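Local coordinates for ATP-dependent RNA helicase HrpB (Escherichia coli, PDB 6EUD), which hydrolyses ATP to ADP and phosphate and, as a DEAH/RHA-type helicase, binds single-stranded RNA, at residues Q295-R300 with L310-V315; A299-R304 with Q357-G362. One frame throughout, in Å; residues are numbered along the deposited sequence.

Interaction 1 of 2, residues Q295-R300 with L310-V315; sequences QERVAR and LITQRV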
loop_
_atom_site.group_PDB
_atom_site.type_symbol
_atom_site.label_atom_id
_atom_site.label_comp_id
_atom_site.label_asym_id
_atom_site.label_seq_id
_atom_site.Cartn_x
_atom_site.Cartn_y
_atom_site.Cartn_z
ATOM N N GLN A 295 -18.399 1.241 12.102
ATOM C CA GLN A 295 -17.641 1.965 11.081
ATOM C C GLN A 295 -16.439 2.696 11.648
ATOM O O GLN A 295 -16.574 3.503 12.556
ATOM C CB GLN A 295 -18.554 2.930 10.341
ATOM C CG GLN A 295 -19.444 2.169 9.395
ATOM C CD GLN A 295 -20.395 3.030 8.637
ATOM O OE1 GLN A 295 -20.407 4.254 8.799
ATOM N NE2 GLN A 295 -21.214 2.398 7.795
ATOM N N GLU A 296 -15.266 2.370 11.109
ATOM C CA GLU A 296 -13.987 2.940 11.512
ATOM C C GLU A 296 -13.557 4.034 10.543
ATOM O O GLU A 296 -13.970 4.053 9.378
ATOM C CB GLU A 296 -12.898 1.859 11.541
ATOM C CG GLU A 296 -12.492 1.347 12.914
ATOM C CD GLU A 296 -11.623 0.097 12.825
ATOM O OE1 GLU A 296 -11.307 -0.323 11.688
ATOM O OE2 GLU A 296 -11.274 -0.478 13.886
ATOM N N ARG A 297 -12.683 4.919 11.012
ATOM C CA ARG A 297 -12.006 5.843 10.118
ATOM C C ARG A 297 -10.507 5.524 10.081
ATOM O O ARG A 297 -9.816 5.681 11.091
ATOM C CB ARG A 297 -12.254 7.282 10.563
ATOM C CG ARG A 297 -11.553 8.330 9.739
ATOM C CD ARG A 297 -12.320 9.650 9.804
ATOM N NE ARG A 297 -13.651 9.524 9.197
ATOM C CZ ARG A 297 -14.774 9.965 9.755
ATOM N NH1 ARG A 297 -14.736 10.569 10.936
ATOM N NH2 ARG A 297 -15.939 9.803 9.131
ATOM N N VAL A 298 -10.006 5.075 8.930
ATOM C CA VAL A 298 -8.585 4.723 8.812
ATOM C C VAL A 298 -7.850 5.460 7.690
ATOM O O VAL A 298 -8.440 5.841 6.674
ATOM C CB VAL A 298 -8.379 3.187 8.588
ATOM C CG1 VAL A 298 -8.757 2.410 9.832
ATOM C CG2 VAL A 298 -9.174 2.693 7.385
ATOM N N ALA A 299 -6.548 5.642 7.901
ATOM C CA ALA A 299 -5.630 6.203 6.911
ATOM C C ALA A 299 -5.367 5.202 5.804
ATOM O O ALA A 299 -5.041 4.054 6.070
ATOM C CB ALA A 299 -4.329 6.607 7.569
ATOM N N ARG A 300 -5.526 5.629 4.559
ATOM C CA ARG A 300 -5.272 4.745 3.438
ATOM C C ARG A 300 -4.314 5.377 2.417
ATOM O O ARG A 300 -4.567 6.470 1.883
ATOM C CB ARG A 300 -6.583 4.350 2.761
ATOM C CG ARG A 300 -6.386 3.656 1.435
ATOM C CD ARG A 300 -7.517 2.688 1.154
ATOM N NE ARG A 300 -7.576 1.623 2.152
ATOM C CZ ARG A 300 -8.491 0.660 2.158
ATOM N NH1 ARG A 300 -9.431 0.632 1.224
ATOM N NH2 ARG A 300 -8.469 -0.268 3.105
ATOM N N LEU A 310 -8.005 9.727 4.754
ATOM C CA LEU A 310 -8.859 9.118 5.765
ATOM C C LEU A 310 -10.093 8.557 5.092
ATOM O O LEU A 310 -10.895 9.314 4.560
ATOM C CB LEU A 310 -9.273 10.121 6.836
ATOM C CG LEU A 310 -8.195 10.454 7.852
ATOM C CD1 LEU A 310 -8.760 11.316 8.971
ATOM C CD2 LEU A 310 -7.574 9.181 8.409
ATOM N N ILE A 311 -10.233 7.233 5.087
ATOM C CA ILE A 311 -11.481 6.611 4.650
ATOM C C ILE A 311 -12.283 6.056 5.841
ATOM O O ILE A 311 -11.768 5.865 6.951
ATOM C CB ILE A 311 -11.240 5.484 3.635
ATOM C CG1 ILE A 311 -10.693 4.233 4.324
ATOM C CG2 ILE A 311 -10.311 5.951 2.540
ATOM C CD1 ILE A 311 -10.712 2.996 3.433
ATOM N N THR A 312 -13.565 5.842 5.601
ATOM C CA THR A 312 -14.418 5.201 6.570
ATOM C C THR A 312 -14.725 3.824 6.025
ATOM O O THR A 312 -14.978 3.666 4.827
ATOM C CB THR A 312 -15.707 6.004 6.826
ATOM O OG1 THR A 312 -15.353 7.271 7.399
ATOM C CG2 THR A 312 -16.612 5.267 7.797
ATOM N N GLN A 313 -14.655 2.826 6.897
ATOM C CA GLN A 313 -14.902 1.448 6.488
ATOM C C GLN A 313 -15.504 0.605 7.612
ATOM O O GLN A 313 -15.469 0.997 8.788
ATOM C CB GLN A 313 -13.610 0.803 6.002
ATOM C CG GLN A 313 -12.547 0.697 7.074
ATOM C CD GLN A 313 -11.331 -0.068 6.606
ATOM O OE1 GLN A 313 -11.107 -0.229 5.404
ATOM N NE2 GLN A 313 -10.542 -0.555 7.551
ATOM N N ARG A 314 -16.047 -0.549 7.233
ATOM C CA ARG A 314 -16.606 -1.503 8.188
ATOM C C ARG A 314 -15.542 -2.005 9.115
ATOM O O ARG A 314 -14.410 -2.273 8.711
ATOM C CB ARG A 314 -17.260 -2.686 7.473
ATOM C CG ARG A 314 -18.624 -2.351 6.940
ATOM C CD ARG A 314 -19.612 -2.053 8.057
ATOM N NE ARG A 314 -20.810 -1.422 7.527
ATOM C CZ ARG A 314 -21.798 -2.078 6.933
ATOM N NH1 ARG A 314 -21.735 -3.396 6.811
ATOM N NH2 ARG A 314 -22.854 -1.416 6.469
ATOM N N VAL A 315 -15.926 -2.114 10.369
ATOM C CA VAL A 315 -15.081 -2.622 11.434
ATOM C C VAL A 315 -15.018 -4.154 11.305
ATOM O O VAL A 315 -15.941 -4.774 10.777
ATOM C CB VAL A 315 -15.658 -2.134 12.789
ATOM C CG1 VAL A 315 -15.094 -2.866 13.965
ATOM C CG2 VAL A 315 -15.445 -0.621 12.928
#

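Interaction 2 of 2, residues A299-R304 with Q357-G362; sequences ARFDPR and QSDLSG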
loop_
_atom_site.group_PDB
_atom_site.type_symbol
_atom_site.label_atom_id
_atom_site.label_comp_id
_atom_site.label_asym_id
_atom_site.label_seq_id
_atom_site.Cartn_x
_atom_site.Cartn_y
_atom_site.Cartn_z
ATOM N N ALA A 299 -6.548 5.642 7.901
ATOM C CA ALA A 299 -5.630 6.203 6.911
ATOM C C ALA A 299 -5.367 5.202 5.804
ATOM O O ALA A 299 -5.041 4.054 6.070
ATOM C CB ALA A 299 -4.329 6.607 7.569
ATOM N N ARG A 300 -5.526 5.629 4.559
ATOM C CA ARG A 300 -5.272 4.745 3.438
ATOM C C ARG A 300 -4.314 5.377 2.417
ATOM O O ARG A 300 -4.567 6.470 1.883
ATOM C CB ARG A 300 -6.583 4.350 2.761
ATOM C CG ARG A 300 -6.386 3.656 1.435
ATOM C CD ARG A 300 -7.517 2.688 1.154
ATOM N NE ARG A 300 -7.576 1.623 2.152
ATOM C CZ ARG A 300 -8.491 0.660 2.158
ATOM N NH1 ARG A 300 -9.431 0.632 1.224
ATOM N NH2 ARG A 300 -8.469 -0.268 3.105
ATOM N N PHE A 301 -3.210 4.678 2.158
ATOM C CA PHE A 301 -2.262 5.110 1.149
ATOM C C PHE A 301 -2.761 4.715 -0.229
ATOM O O PHE A 301 -3.161 3.570 -0.439
ATOM C CB PHE A 301 -0.884 4.511 1.410
ATOM C CG PHE A 301 0.113 4.794 0.328
ATOM C CD1 PHE A 301 0.619 6.076 0.147
ATOM C CD2 PHE A 301 0.555 3.787 -0.507
ATOM C CE1 PHE A 301 1.544 6.348 -0.847
ATOM C CE2 PHE A 301 1.483 4.060 -1.509
ATOM C CZ PHE A 301 1.980 5.344 -1.669
ATOM N N ASP A 302 -2.736 5.677 -1.150
ATOM C CA ASP A 302 -3.080 5.467 -2.556
ATOM C C ASP A 302 -1.828 5.520 -3.428
ATOM O O ASP A 302 -1.322 6.601 -3.715
ATOM C CB ASP A 302 -4.094 6.531 -3.009
ATOM C CG ASP A 302 -4.617 6.302 -4.429
ATOM O OD1 ASP A 302 -4.110 5.402 -5.143
ATOM O OD2 ASP A 302 -5.537 7.054 -4.838
ATOM N N PRO A 303 -1.333 4.357 -3.870
ATOM C CA PRO A 303 -0.095 4.297 -4.662
ATOM C C PRO A 303 -0.166 5.063 -5.970
ATOM O O PRO A 303 0.874 5.448 -6.478
ATOM C CB PRO A 303 0.081 2.800 -4.943
ATOM C CG PRO A 303 -1.262 2.226 -4.777
ATOM C CD PRO A 303 -1.913 3.024 -3.670
ATOM N N ARG A 304 -1.358 5.282 -6.510
ATOM C CA ARG A 304 -1.460 5.983 -7.787
ATOM C C ARG A 304 -1.348 7.495 -7.615
ATOM O O ARG A 304 -0.930 8.206 -8.524
ATOM C CB ARG A 304 -2.763 5.607 -8.495
ATOM C CG ARG A 304 -2.769 4.155 -9.016
ATOM C CD ARG A 304 -4.135 3.734 -9.562
ATOM N NE ARG A 304 -5.206 4.116 -8.643
ATOM C CZ ARG A 304 -5.439 3.538 -7.466
ATOM N NH1 ARG A 304 -4.684 2.527 -7.047
ATOM N NH2 ARG A 304 -6.433 3.973 -6.701
ATOM N N GLN A 357 -1.697 -0.520 4.857
ATOM C CA GLN A 357 -2.505 0.550 4.294
ATOM C C GLN A 357 -1.738 1.882 4.189
ATOM O O GLN A 357 -2.308 2.898 3.805
ATOM C CB GLN A 357 -3.797 0.703 5.132
ATOM C CG GLN A 357 -3.571 0.866 6.658
ATOM C CD GLN A 357 -4.813 0.587 7.545
ATOM O OE1 GLN A 357 -5.821 0.023 7.099
ATOM N NE2 GLN A 357 -4.721 0.977 8.814
ATOM N N SER A 358 -0.444 1.881 4.500
ATOM C CA SER A 358 0.288 3.148 4.576
ATOM C C SER A 358 1.481 3.317 3.619
ATOM O O SER A 358 2.049 2.354 3.094
ATOM C CB SER A 358 0.781 3.387 6.010
ATOM O OG SER A 358 1.876 2.556 6.326
ATOM N N ASP A 359 1.809 4.587 3.393
ATOM C CA ASP A 359 3.041 5.041 2.750
ATOM C C ASP A 359 4.250 4.335 3.363
ATOM O O ASP A 359 4.433 4.340 4.573
ATOM C CB ASP A 359 3.156 6.561 2.923
ATOM C CG ASP A 359 4.129 7.219 1.944
ATOM O OD1 ASP A 359 5.187 6.644 1.586
ATOM O OD2 ASP A 359 3.811 8.350 1.540
ATOM N N LEU A 360 5.079 3.714 2.542
ATOM C CA LEU A 360 6.191 2.957 3.088
ATOM C C LEU A 360 7.540 3.585 2.764
ATOM O O LEU A 360 8.584 2.953 2.972
ATOM C CB LEU A 360 6.158 1.516 2.562
ATOM C CG LEU A 360 4.909 0.683 2.845
ATOM C CD1 LEU A 360 5.089 -0.717 2.294
ATOM C CD2 LEU A 360 4.595 0.633 4.344
ATOM N N SER A 361 7.532 4.816 2.250
ATOM C CA SER A 361 8.789 5.488 1.938
ATOM C C SER A 361 9.662 5.667 3.200
ATOM O O SER A 361 10.874 5.467 3.141
ATOM C CB SER A 361 8.536 6.831 1.261
ATOM O OG SER A 361 7.701 7.680 2.031
ATOM N N GLY A 362 9.054 6.017 4.339
ATOM C CA GLY A 362 9.793 6.098 5.588
ATOM C C GLY A 362 10.342 4.741 6.032
ATOM O O GLY A 362 11.511 4.627 6.411
#

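Interaction 1 of 2, residues Q295-R300 with L310-V315
Arg-297 reaches across to Thr-312, its partner in a non-hydrogen-bonded pair of two antiparallel strands. Its CB and CG pass the carbonyl oxygen of Ile-311, CG nearer; CG, anti to the backbone N (chi1 178°), also nears CB of Leu-310, and CD lies 4.0 Å from CD1 of the same leucine. A bend at chi3 turns NE aside, and the guanidinium meets the threonine hydroxyl: NH2 donates to Thr-312 OG1 at 3.1 Å, with the oxygen 26° out of the guanidinium plane, while NE adds a weak second bond. NH1 belongs to a salt bridge with Glu-227. An alanine here would probably leave the Thr-312 hydroxyl and the Glu-227 carboxylate without these mates and open a gap beside Leu-310.

On the face that carries Val-298 and Ile-311, CG2 of Val-298 meets Gln-313 NE2 at 3.5 Å and Ile-311 CG1 at 3.7 Å. Ile-311 CD1 sits over the centre of the Arg-300 guanidinium, 3.4 Å above its plane. Just past the end of the second strand, Val-315 CG2 packs against Glu-296 CG at 3.5 Å.

Between the strands, Glu-296 with Gln-313 and Val-298 with Ile-311 each exchange two backbone hydrogen bonds, and Glu-296 N to Gln-313 O is 2.7 Å. This alternating ladder is that of a beta hairpin, here strands 287-302 and 307-314 within the helicase C-terminal region.

Interaction 2 of 2, residues A299-R304 with Q357-G362
With CG anti to its backbone N (chi1 174°) and chi2 at 71°, the side chain of Phe-301 lays its ring against the backbone of Asp-359. CA of Asp-359 stands 4.0 Å from the ring centroid, a CH-pi contact over the face and shifted toward the rim. Pro-303 N covers the opposite face, so the ring is held between its own segment and 357-362. CB of Phe-301 is close too, 3.3 Å from Asp-359 N.

Asp-359 also has CG anti to its backbone N. Its CB lies 3.8 Å from Phe-301 CD1, and the carboxylate passes by CE1 with its plane 40° from that of the ring. The acid's polar grip is turned the other way, to Ser-361: OD1 accepts from the serine N at 3.0 Å, on the anti side, and from its OG, which comes from above the carboxylate plane. The backbone bond closes an Asx turn, and two donors on one oxygen should hold the carboxylate's rotation where it borders the phenylalanine.

One hydrogen bond joins the segments directly, Phe-301 N to Gln-357 O at 2.6 Å, the donor tilted from the carbonyl plane. The extended side chain of Gln-357 runs past the carbonyl of Ala-299, its CG 3.6 Å from Ala-299 O.

The contact thus brings the later part of strand 287-302 against the loop leading into helix 361-370, with Leu-360 at the N-cap position. Helix 386-398 touches both segments, meeting Phe-301 through Asn-388, Pro-303 through Val-387, Leu-360 through Leu-389 and Ser-361 through Leu-395.

In the fold
Both interactions use strand 287-302 and share Ala-299 and Arg-300, with centres about 14 Å apart. Neither is a core contact: interaction 1 has three exposed residues among those touching, whereas interaction 2 has none and lies nearer the centre of the chain. Interaction 1 joins strands close in sequence by a regular backbone ladder, with a mix of polar and apolar side chains on its faces. Interaction 2 covers a much smaller area, 272 against 755 Å², and brings in a loop from 53 residues away through one backbone bond and an aromatic ring. The two meet where Val-298 CB packs on Gln-357 NE2, at 4.3 Å.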